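PDB 3D0C: dihydrodipicolinate synthase from Oceanobacillus iheyensis HTE831, which probably condenses pyruvate with aspartate semialdehyde to give 4-hydroxy-tetrahydrodipicolinate, a step in lysine biosynthesis. Local coordinates for residues 57-62 with 111-116; 141-146 with 167-172; 196-201 with 244-249. The protein carries 1 engineered substitution. All coordinates share one frame; numbering follows the deposited sequence.

In the fold
The chain is an eight-stranded parallel TIM barrel followed in sequence by further helices, from 235-257 on. Interactions 1 and 2 meet across neighbouring strands 109-112 and 140-144, where I112 N lies 2.8 Å from I141 O and I112 O lies 3.0 Å from Y143 N; their centres are 14 Å apart. Interaction 2 holds the predicted Schiff-base lysine K167 and the predicted proton donor/acceptor Y143, and the Q114 side chain of interaction 1 comes within about 5 Å of that of Y143. Interaction 3, centred about 17 Å from interaction 2, touches it through N171 and W199; its A196 side chain is still about 8 Å from that of T56, the predicted pyruvate-binding threonine.

Interaction 1. Residues 57-62 with 111-116; sequences GEFYAL and MIHQPV
F59 carries its ring anti to its backbone N (chi1 172°), whereas H113 turns its imidazole anti to its carbonyl carbon, and these rotations set the two ring planes nearly parallel. They meet where the loop between strand 49-50 and helix 64-78 faces barrel strand 109-112. With planes 5° apart and centroids 4.7 Å apart, the rings are slid until they barely overlap; F59 CD2 approaches H113 NE2 at 3.5 Å. On the side of the imidazole plane away from F59, offset toward the rim, the CE methyl of selenomethionine M111 stands 3.4 Å above it. Y60 completes the cluster with its edge toward the H113 face, planes at 56°, while F59 CD2 sits 3.7 Å above the Y60 ring centre. Tip to tip, Y60 OH reaches V116 CG1 at 3.3 Å. H113 NE2 is hydrogen-bonded to the O of N53. An alanine in place of H113 would probably open a gap beside F59 and Y60 and leave the N53 carbonyl without this mate. Y60 also packs on V116 of the second subunit. Two waters bridge Y60 OH, at 2.9 and 2.6 Å, to Q114 O, so solvent ties the phenol to the backbone although its ring lies in an aromatic cluster.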
loop_
_atom_site.group_PDB
_atom_site.type_symbol
_atom_site.label_atom_id
_atom_site.label_comp_id
_atom_site.label_asym_id
_atom_site.label_seq_id
_atom_site.Cartn_x
_atom_site.Cartn_y
_atom_site.Cartn_z
ATOM N N GLY A 57 -1.331 9.764 -11.317
ATOM C CA GLY A 57 -2.384 9.312 -12.206
ATOM C C GLY A 57 -3.397 8.453 -11.468
ATOM O O GLY A 57 -4.213 7.777 -12.091
ATOM N N GLU A 58 -3.329 8.469 -10.137
ATOM C CA GLU A 58 -4.243 7.697 -9.294
ATOM C C GLU A 58 -4.298 6.223 -9.694
ATOM O O GLU A 58 -5.363 5.605 -9.764
ATOM C CB GLU A 58 -5.640 8.339 -9.316
ATOM C CG GLU A 58 -5.629 9.748 -8.735
ATOM C CD GLU A 58 -6.967 10.463 -8.829
ATOM O OE1 GLU A 58 -7.887 10.128 -8.056
ATOM O OE2 GLU A 58 -7.097 11.365 -9.682
ATOM N N PHE A 59 -3.113 5.668 -9.933
ATOM C CA PHE A 59 -2.946 4.275 -10.317
ATOM C C PHE A 59 -3.751 3.323 -9.442
ATOM O O PHE A 59 -4.470 2.460 -9.951
ATOM C CB PHE A 59 -1.460 3.901 -10.237
ATOM C CG PHE A 59 -1.185 2.437 -10.437
ATOM C CD1 PHE A 59 -1.506 1.812 -11.635
ATOM C CD2 PHE A 59 -0.583 1.687 -9.429
ATOM C CE1 PHE A 59 -1.234 0.459 -11.830
ATOM C CE2 PHE A 59 -0.304 0.333 -9.615
ATOM C CZ PHE A 59 -0.632 -0.281 -10.817
ATOM N N TYR A 60 -3.630 3.476 -8.126
ATOM C CA TYR A 60 -4.336 2.586 -7.211
ATOM C C TYR A 60 -5.861 2.732 -7.156
ATOM O O TYR A 60 -6.534 1.909 -6.546
ATOM C CB TYR A 60 -3.728 2.697 -5.807
ATOM C CG TYR A 60 -2.347 2.079 -5.732
ATOM C CD1 TYR A 60 -2.164 0.709 -5.944
ATOM C CD2 TYR A 60 -1.219 2.862 -5.483
ATOM C CE1 TYR A 60 -0.891 0.136 -5.912
ATOM C CE2 TYR A 60 0.059 2.297 -5.450
ATOM C CZ TYR A 60 0.216 0.937 -5.665
ATOM O OH TYR A 60 1.471 0.379 -5.629
ATOM N N ALA A 61 -6.406 3.766 -7.797
ATOM C CA ALA A 61 -7.857 3.963 -7.817
ATOM C C ALA A 61 -8.442 3.352 -9.093
ATOM O O ALA A 61 -9.656 3.429 -9.339
ATOM C CB ALA A 61 -8.188 5.446 -7.755
ATOM N N LEU A 62 -7.565 2.756 -9.899
ATOM C CA LEU A 62 -7.950 2.130 -11.160
ATOM C C LEU A 62 -7.982 0.615 -11.029
ATOM O O LEU A 62 -7.196 0.035 -10.272
ATOM C CB LEU A 62 -6.941 2.492 -12.256
ATOM C CG LEU A 62 -6.621 3.967 -12.522
ATOM C CD1 LEU A 62 -5.568 4.059 -13.607
ATOM C CD2 LEU A 62 -7.888 4.711 -12.942
HETATM N N MSE A 111 7.931 1.243 -14.538
HETATM C CA MSE A 111 8.346 1.782 -13.245
HETATM C C MSE A 111 7.650 0.962 -12.179
HETATM O O MSE A 111 6.419 0.960 -12.115
HETATM C CB MSE A 111 7.925 3.239 -13.057
HETATM C CG MSE A 111 8.167 3.684 -11.617
HETATM SE SE MSE A 111 7.334 5.343 -11.125
HETATM C CE MSE A 111 5.510 4.708 -10.881
ATOM N N ILE A 112 8.433 0.289 -11.339
ATOM C CA ILE A 112 7.873 -0.542 -10.282
ATOM C C ILE A 112 7.600 0.296 -9.050
ATOM O O ILE A 112 8.507 0.886 -8.458
ATOM C CB ILE A 112 8.825 -1.718 -9.910
ATOM C CG1 ILE A 112 9.188 -2.496 -11.177
ATOM C CG2 ILE A 112 8.146 -2.646 -8.892
ATOM C CD1 ILE A 112 10.138 -3.665 -10.945
ATOM N N HIS A 113 6.322 0.362 -8.695
ATOM C CA HIS A 113 5.850 1.103 -7.538
ATOM C C HIS A 113 6.355 0.445 -6.264
ATOM O O HIS A 113 6.814 -0.711 -6.269
ATOM C CB HIS A 113 4.314 1.078 -7.492
ATOM C CG HIS A 113 3.648 2.102 -8.358
ATOM N ND1 HIS A 113 3.453 3.406 -7.951
ATOM C CD2 HIS A 113 3.071 2.005 -9.580
ATOM C CE1 HIS A 113 2.784 4.062 -8.878
ATOM N NE2 HIS A 113 2.539 3.235 -9.881
ATOM N N GLN A 114 6.257 1.183 -5.168
ATOM C CA GLN A 114 6.635 0.639 -3.876
ATOM C C GLN A 114 5.647 -0.496 -3.636
ATOM O O GLN A 114 4.432 -0.344 -3.845
ATOM C CB GLN A 114 6.485 1.686 -2.764
ATOM C CG GLN A 114 6.433 1.083 -1.361
ATOM C CD GLN A 114 6.223 2.117 -0.266
ATOM O OE1 GLN A 114 5.450 3.069 -0.422
ATOM N NE2 GLN A 114 6.899 1.922 0.862
ATOM N N PRO A 115 6.151 -1.660 -3.219
ATOM C CA PRO A 115 5.259 -2.796 -2.962
ATOM C C PRO A 115 4.180 -2.421 -1.943
ATOM O O PRO A 115 4.487 -1.848 -0.900
ATOM C CB PRO A 115 6.208 -3.859 -2.419
ATOM C CG PRO A 115 7.517 -3.537 -3.104
ATOM C CD PRO A 115 7.570 -2.031 -3.060
ATOM N N VAL A 116 2.922 -2.735 -2.240
ATOM C CA VAL A 116 1.838 -2.420 -1.311
ATOM C C VAL A 116 1.850 -3.352 -0.101
ATOM O O VAL A 116 1.209 -3.073 0.909
ATOM C CB VAL A 116 0.440 -2.522 -1.988
ATOM C CG1 VAL A 116 0.333 -1.511 -3.135
ATOM C CG2 VAL A 116 0.203 -3.936 -2.501
HETATM O O HOH W 1 2.533 -2.272 -5.511
HETATM O O HOH W 2 2.861 1.683 -3.815
#

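Interaction 2. Residues 141-146 with 167-172; sequences IIYFKD and KYAIND
Y143 and K167, the predicted proton donor/acceptor and Schiff-base lysine, form a parallel bridge pair at the C-terminal ends of strands 140-144 and 163-168, neighbours in the TIM barrel. The backbones run 12° apart and are joined by three hydrogen bonds: K167 N to I142 O at 2.8 Å, F144 N to K167 O at 3.1 Å and A169 N to F144 O at 2.7 Å. The last of these carries the pairing one residue past the end of strand 163-168.

Y143 and K167 project from the same face of the sheet and cross at about a right angle, with K167 CB in the plane of the Y143 ring at its edge. The lysine chain is extended until a bend at its last torsion (chi4 62°), and its NZ passes I141 CD1 at 3.9 Å; buried here, NZ has no polar partner in the model. Farther along, A169 CB touches Y143 CE1 at 3.5 Å, and K145, its chain bent at chi3, donates from NZ to Y143 OH at 3.0 Å.

The two strands belong to a beta-alpha-beta crossover through helix 152-157, and the other face of the pair turns to that helix, where I154 is touched by both F144 and Y168. These two rings lie side by side, pointing the same way, their planes 23° apart but slid so that they barely overlap; F144 CD2 meets Y168 CE1 at 3.8 Å. Y168 OH is hydrogen-bonded to D151. R175 of helix 173-182 packs against F144, Y168 and I170. Beyond the rings, I170 crosses F144 obliquely and sets CD1 3.7 Å from F144 CE2, with the backbone of K145 and D146 lying against the same isoleucine branch.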
loop_
_atom_site.group_PDB
_atom_site.type_symbol
_atom_site.label_atom_id
_atom_site.label_comp_id
_atom_site.label_asym_id
_atom_site.label_seq_id
_atom_site.Cartn_x
_atom_site.Cartn_y
_atom_site.Cartn_z
ATOM N N ILE A 141 12.587 0.741 -13.947
ATOM C CA ILE A 141 13.039 1.743 -13.003
ATOM C C ILE A 141 12.313 1.373 -11.704
ATOM O O ILE A 141 11.186 0.843 -11.759
ATOM C CB ILE A 141 12.630 3.152 -13.423
ATOM C CG1 ILE A 141 13.427 3.581 -14.658
ATOM C CG2 ILE A 141 12.887 4.135 -12.281
ATOM C CD1 ILE A 141 12.922 4.870 -15.264
ATOM N N ILE A 142 12.978 1.606 -10.563
ATOM C CA ILE A 142 12.395 1.324 -9.247
ATOM C C ILE A 142 12.110 2.593 -8.445
ATOM O O ILE A 142 12.977 3.457 -8.293
ATOM C CB ILE A 142 13.302 0.418 -8.390
ATOM C CG1 ILE A 142 13.396 -0.951 -9.059
ATOM C CG2 ILE A 142 12.767 0.268 -6.947
ATOM C CD1 ILE A 142 14.454 -1.911 -8.561
ATOM N N TYR A 143 10.861 2.705 -7.984
ATOM C CA TYR A 143 10.426 3.808 -7.140
ATOM C C TYR A 143 10.734 3.320 -5.726
ATOM O O TYR A 143 10.017 2.486 -5.165
ATOM C CB TYR A 143 8.932 4.056 -7.318
ATOM C CG TYR A 143 8.418 5.228 -6.509
ATOM C CD1 TYR A 143 8.988 6.500 -6.625
ATOM C CD2 TYR A 143 7.330 5.075 -5.658
ATOM C CE1 TYR A 143 8.468 7.601 -5.905
ATOM C CE2 TYR A 143 6.809 6.152 -4.945
ATOM C CZ TYR A 143 7.372 7.408 -5.069
ATOM O OH TYR A 143 6.805 8.443 -4.360
ATOM N N PHE A 144 11.823 3.846 -5.179
ATOM C CA PHE A 144 12.330 3.483 -3.855
ATOM C C PHE A 144 11.987 4.540 -2.799
ATOM O O PHE A 144 12.613 5.603 -2.743
ATOM C CB PHE A 144 13.852 3.328 -3.952
ATOM C CG PHE A 144 14.451 2.461 -2.888
ATOM C CD1 PHE A 144 14.400 1.078 -2.993
ATOM C CD2 PHE A 144 15.083 3.029 -1.784
ATOM C CE1 PHE A 144 14.970 0.265 -2.015
ATOM C CE2 PHE A 144 15.657 2.229 -0.799
ATOM C CZ PHE A 144 15.600 0.841 -0.916
ATOM N N LYS A 145 11.021 4.239 -1.934
ATOM C CA LYS A 145 10.600 5.210 -0.934
ATOM C C LYS A 145 10.466 4.707 0.502
ATOM O O LYS A 145 10.056 5.465 1.380
ATOM C CB LYS A 145 9.260 5.807 -1.360
ATOM C CG LYS A 145 8.113 4.815 -1.245
ATOM C CD LYS A 145 6.832 5.342 -1.877
ATOM C CE LYS A 145 6.383 6.655 -1.255
ATOM N NZ LYS A 145 5.257 7.268 -2.022
ATOM N N ASP A 146 10.795 3.442 0.742
ATOM C CA ASP A 146 10.677 2.848 2.080
ATOM C C ASP A 146 11.996 2.995 2.830
ATOM O O ASP A 146 12.936 2.248 2.576
ATOM C CB ASP A 146 10.322 1.358 1.940
ATOM C CG ASP A 146 10.016 0.677 3.279
ATOM O OD1 ASP A 146 10.349 1.223 4.354
ATOM O OD2 ASP A 146 9.448 -0.436 3.244
ATOM N N LYS A 167 14.101 5.905 -8.986
ATOM C CA LYS A 167 13.438 7.145 -8.611
ATOM C C LYS A 167 13.542 7.097 -7.090
ATOM O O LYS A 167 12.687 6.522 -6.414
ATOM C CB LYS A 167 11.968 7.160 -9.055
ATOM C CG LYS A 167 11.777 7.564 -10.497
ATOM C CD LYS A 167 10.302 7.625 -10.851
ATOM C CE LYS A 167 10.099 8.200 -12.234
ATOM N NZ LYS A 167 10.744 7.352 -13.277
ATOM N N TYR A 168 14.622 7.673 -6.567
ATOM C CA TYR A 168 14.881 7.668 -5.130
ATOM C C TYR A 168 13.950 8.651 -4.437
ATOM O O TYR A 168 14.030 9.859 -4.663
ATOM C CB TYR A 168 16.339 8.044 -4.847
ATOM C CG TYR A 168 16.841 7.539 -3.507
ATOM C CD1 TYR A 168 17.257 6.214 -3.356
ATOM C CD2 TYR A 168 16.863 8.368 -2.385
ATOM C CE1 TYR A 168 17.681 5.727 -2.122
ATOM C CE2 TYR A 168 17.284 7.887 -1.141
ATOM C CZ TYR A 168 17.690 6.565 -1.019
ATOM O OH TYR A 168 18.099 6.076 0.201
ATOM N N ALA A 169 13.080 8.135 -3.577
ATOM C CA ALA A 169 12.113 8.979 -2.894
ATOM C C ALA A 169 12.209 9.021 -1.377
ATOM O O ALA A 169 11.209 9.253 -0.706
ATOM C CB ALA A 169 10.689 8.579 -3.318
ATOM N N ILE A 170 13.400 8.788 -0.834
ATOM C CA ILE A 170 13.600 8.869 0.611
ATOM C C ILE A 170 14.326 10.207 0.819
ATOM O O ILE A 170 15.460 10.366 0.368
ATOM C CB ILE A 170 14.478 7.701 1.119
ATOM C CG1 ILE A 170 13.743 6.371 0.894
ATOM C CG2 ILE A 170 14.808 7.895 2.599
ATOM C CD1 ILE A 170 14.563 5.126 1.236
ATOM N N ASN A 171 13.676 11.169 1.475
ATOM C CA ASN A 171 14.301 12.474 1.665
ATOM C C ASN A 171 15.369 12.529 2.749
ATOM O O ASN A 171 15.316 13.339 3.674
ATOM C CB ASN A 171 13.232 13.550 1.885
ATOM C CG ASN A 171 12.375 13.763 0.645
ATOM O OD1 ASN A 171 12.871 13.683 -0.486
ATOM N ND2 ASN A 171 11.091 14.041 0.847
ATOM N N ASP A 172 16.361 11.659 2.599
ATOM C CA ASP A 172 17.484 11.570 3.526
ATOM C C ASP A 172 18.691 11.871 2.647
ATOM O O ASP A 172 19.188 10.995 1.935
ATOM C CB ASP A 172 17.562 10.153 4.100
ATOM C CG ASP A 172 18.702 9.973 5.090
ATOM O OD1 ASP A 172 19.757 10.619 4.919
ATOM O OD2 ASP A 172 18.550 9.159 6.030
#

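Interaction 3. Residues 196-201 with 244-249; sequences AEKWAP and DVVPFE
E197 packs on V245 where helix 196-206, which follows barrel strand 190-193, meets helix 235-257, the first of the helices added after the eight-stranded TIM barrel and its last barrel helix, 220-232. The axes of these short helical segments approach to 8.7 Å, their N-to-C directions 132° apart, nearer antiparallel than parallel.

The apolar contacts are few. E197 CB meets V245 CG2 at 3.7 Å, and the aliphatic part of K198 lies more loosely beside V246 CG2 and E249 CB. A196 CB abuts a polar atom instead, E249 OE1 at 3.4 Å.

The charged contacts centre on two carboxylates. Both glutamate chains bend at chi2 (87° in E197, -64° in E249), and their OE1 atoms end 4.2 Å apart. Such closeness of like charges would tend to raise the proton affinity of one of them, but each has other partners: E249 OE2 forms a salt bridge with R252, and E197 OE2 is hydrogen-bonded to S213 and S223. K198 NZ forms a salt bridge with D250.

Water supplies the polar links between the segments. One molecule donates to both acids, to E197 OE1 at 2.7 Å and to E249 OE2 at 2.9 Å. Another accepts from the backbone K198 N at 3.0 Å and donates to E249 OE1 at 2.8 Å.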
loop_
_atom_site.group_PDB
_atom_site.type_symbol
_atom_site.label_atom_id
_atom_site.label_comp_id
_atom_site.label_asym_id
_atom_site.label_seq_id
_atom_site.Cartn_x
_atom_site.Cartn_y
_atom_site.Cartn_z
ATOM N N ALA A 196 10.231 15.303 -6.422
ATOM C CA ALA A 196 10.009 16.551 -7.153
ATOM C C ALA A 196 10.816 17.822 -6.864
ATOM O O ALA A 196 11.903 17.790 -6.276
ATOM C CB ALA A 196 8.518 16.875 -7.120
ATOM N N GLU A 197 10.252 18.947 -7.305
ATOM C CA GLU A 197 10.884 20.259 -7.199
ATOM C C GLU A 197 11.416 20.716 -5.845
ATOM O O GLU A 197 12.481 21.337 -5.770
ATOM C CB GLU A 197 9.939 21.334 -7.756
ATOM C CG GLU A 197 9.777 21.310 -9.283
ATOM C CD GLU A 197 8.675 20.371 -9.773
ATOM O OE1 GLU A 197 8.296 19.444 -9.025
ATOM O OE2 GLU A 197 8.195 20.557 -10.914
ATOM N N LYS A 198 10.682 20.447 -4.778
ATOM C CA LYS A 198 11.125 20.873 -3.452
ATOM C C LYS A 198 12.459 20.218 -3.069
ATOM O O LYS A 198 13.300 20.829 -2.392
ATOM C CB LYS A 198 10.059 20.529 -2.412
ATOM C CG LYS A 198 10.430 20.956 -1.000
ATOM C CD LYS A 198 9.407 20.474 0.011
ATOM C CE LYS A 198 9.761 20.948 1.405
ATOM N NZ LYS A 198 8.770 20.460 2.399
ATOM N N TRP A 199 12.662 18.980 -3.507
ATOM C CA TRP A 199 13.902 18.288 -3.176
ATOM C C TRP A 199 14.944 18.218 -4.287
ATOM O O TRP A 199 16.109 17.926 -4.023
ATOM C CB TRP A 199 13.595 16.875 -2.664
ATOM C CG TRP A 199 12.957 16.906 -1.325
ATOM C CD1 TRP A 199 11.621 17.003 -1.051
ATOM C CD2 TRP A 199 13.630 16.965 -0.065
ATOM N NE1 TRP A 199 11.422 17.129 0.302
ATOM C CE2 TRP A 199 12.640 17.111 0.932
ATOM C CE3 TRP A 199 14.976 16.922 0.320
ATOM C CZ2 TRP A 199 12.951 17.204 2.291
ATOM C CZ3 TRP A 199 15.287 17.015 1.675
ATOM C CH2 TRP A 199 14.276 17.158 2.641
ATOM N N ALA A 200 14.539 18.502 -5.521
ATOM C CA ALA A 200 15.447 18.432 -6.660
ATOM C C ALA A 200 16.815 19.108 -6.493
ATOM O O ALA A 200 17.847 18.506 -6.802
ATOM C CB ALA A 200 14.747 18.969 -7.913
ATOM N N PRO A 201 16.846 20.365 -6.011
ATOM C CA PRO A 201 18.113 21.081 -5.827
ATOM C C PRO A 201 19.097 20.342 -4.938
ATOM O O PRO A 201 20.282 20.251 -5.248
ATOM C CB PRO A 201 17.677 22.407 -5.208
ATOM C CG PRO A 201 16.326 22.613 -5.786
ATOM C CD PRO A 201 15.713 21.233 -5.651
ATOM N N ASP A 244 9.790 29.668 -5.360
ATOM C CA ASP A 244 8.555 29.959 -6.081
ATOM C C ASP A 244 7.593 28.776 -6.190
ATOM O O ASP A 244 6.376 28.967 -6.168
ATOM C CB ASP A 244 8.893 30.482 -7.485
ATOM C CG ASP A 244 7.675 31.023 -8.223
ATOM O OD1 ASP A 244 6.990 31.911 -7.673
ATOM O OD2 ASP A 244 7.409 30.567 -9.359
ATOM N N VAL A 245 8.125 27.560 -6.293
ATOM C CA VAL A 245 7.271 26.377 -6.429
ATOM C C VAL A 245 7.044 25.583 -5.144
ATOM O O VAL A 245 6.092 24.797 -5.052
ATOM C CB VAL A 245 7.828 25.415 -7.495
ATOM C CG1 VAL A 245 7.909 26.118 -8.837
ATOM C CG2 VAL A 245 9.194 24.896 -7.070
ATOM N N VAL A 246 7.906 25.781 -4.151
ATOM C CA VAL A 246 7.769 25.067 -2.883
ATOM C C VAL A 246 6.362 25.179 -2.285
ATOM O O VAL A 246 5.814 24.189 -1.793
ATOM C CB VAL A 246 8.815 25.556 -1.855
ATOM C CG1 VAL A 246 8.421 25.118 -0.450
ATOM C CG2 VAL A 246 10.185 24.973 -2.202
ATOM N N PRO A 247 5.754 26.380 -2.324
ATOM C CA PRO A 247 4.405 26.571 -1.773
ATOM C C PRO A 247 3.377 25.601 -2.364
ATOM O O PRO A 247 2.454 25.163 -1.674
ATOM C CB PRO A 247 4.094 28.024 -2.127
ATOM C CG PRO A 247 5.457 28.670 -2.077
ATOM C CD PRO A 247 6.291 27.657 -2.831
ATOM N N PHE A 248 3.546 25.281 -3.644
ATOM C CA PHE A 248 2.656 24.359 -4.357
ATOM C C PHE A 248 2.882 22.936 -3.840
ATOM O O PHE A 248 1.937 22.208 -3.534
ATOM C CB PHE A 248 2.952 24.412 -5.861
ATOM C CG PHE A 248 1.974 23.629 -6.711
ATOM C CD1 PHE A 248 0.741 24.172 -7.062
ATOM C CD2 PHE A 248 2.291 22.348 -7.162
ATOM C CE1 PHE A 248 -0.162 23.454 -7.850
ATOM C CE2 PHE A 248 1.394 21.622 -7.949
ATOM C CZ PHE A 248 0.168 22.177 -8.293
ATOM N N GLU A 249 4.148 22.544 -3.752
ATOM C CA GLU A 249 4.493 21.217 -3.271
ATOM C C GLU A 249 4.101 21.058 -1.813
ATOM O O GLU A 249 3.694 19.978 -1.397
ATOM C CB GLU A 249 5.989 20.953 -3.475
ATOM C CG GLU A 249 6.376 20.914 -4.948
ATOM C CD GLU A 249 5.704 19.767 -5.700
ATOM O OE1 GLU A 249 6.098 18.603 -5.489
ATOM O OE2 GLU A 249 4.778 20.028 -6.495
HETATM O O HOH W 3 5.721 18.535 -8.817
HETATM O O HOH W 4 8.516 18.436 -4.160
HETATM O O HOH W 5 6.226 19.556 0.395
#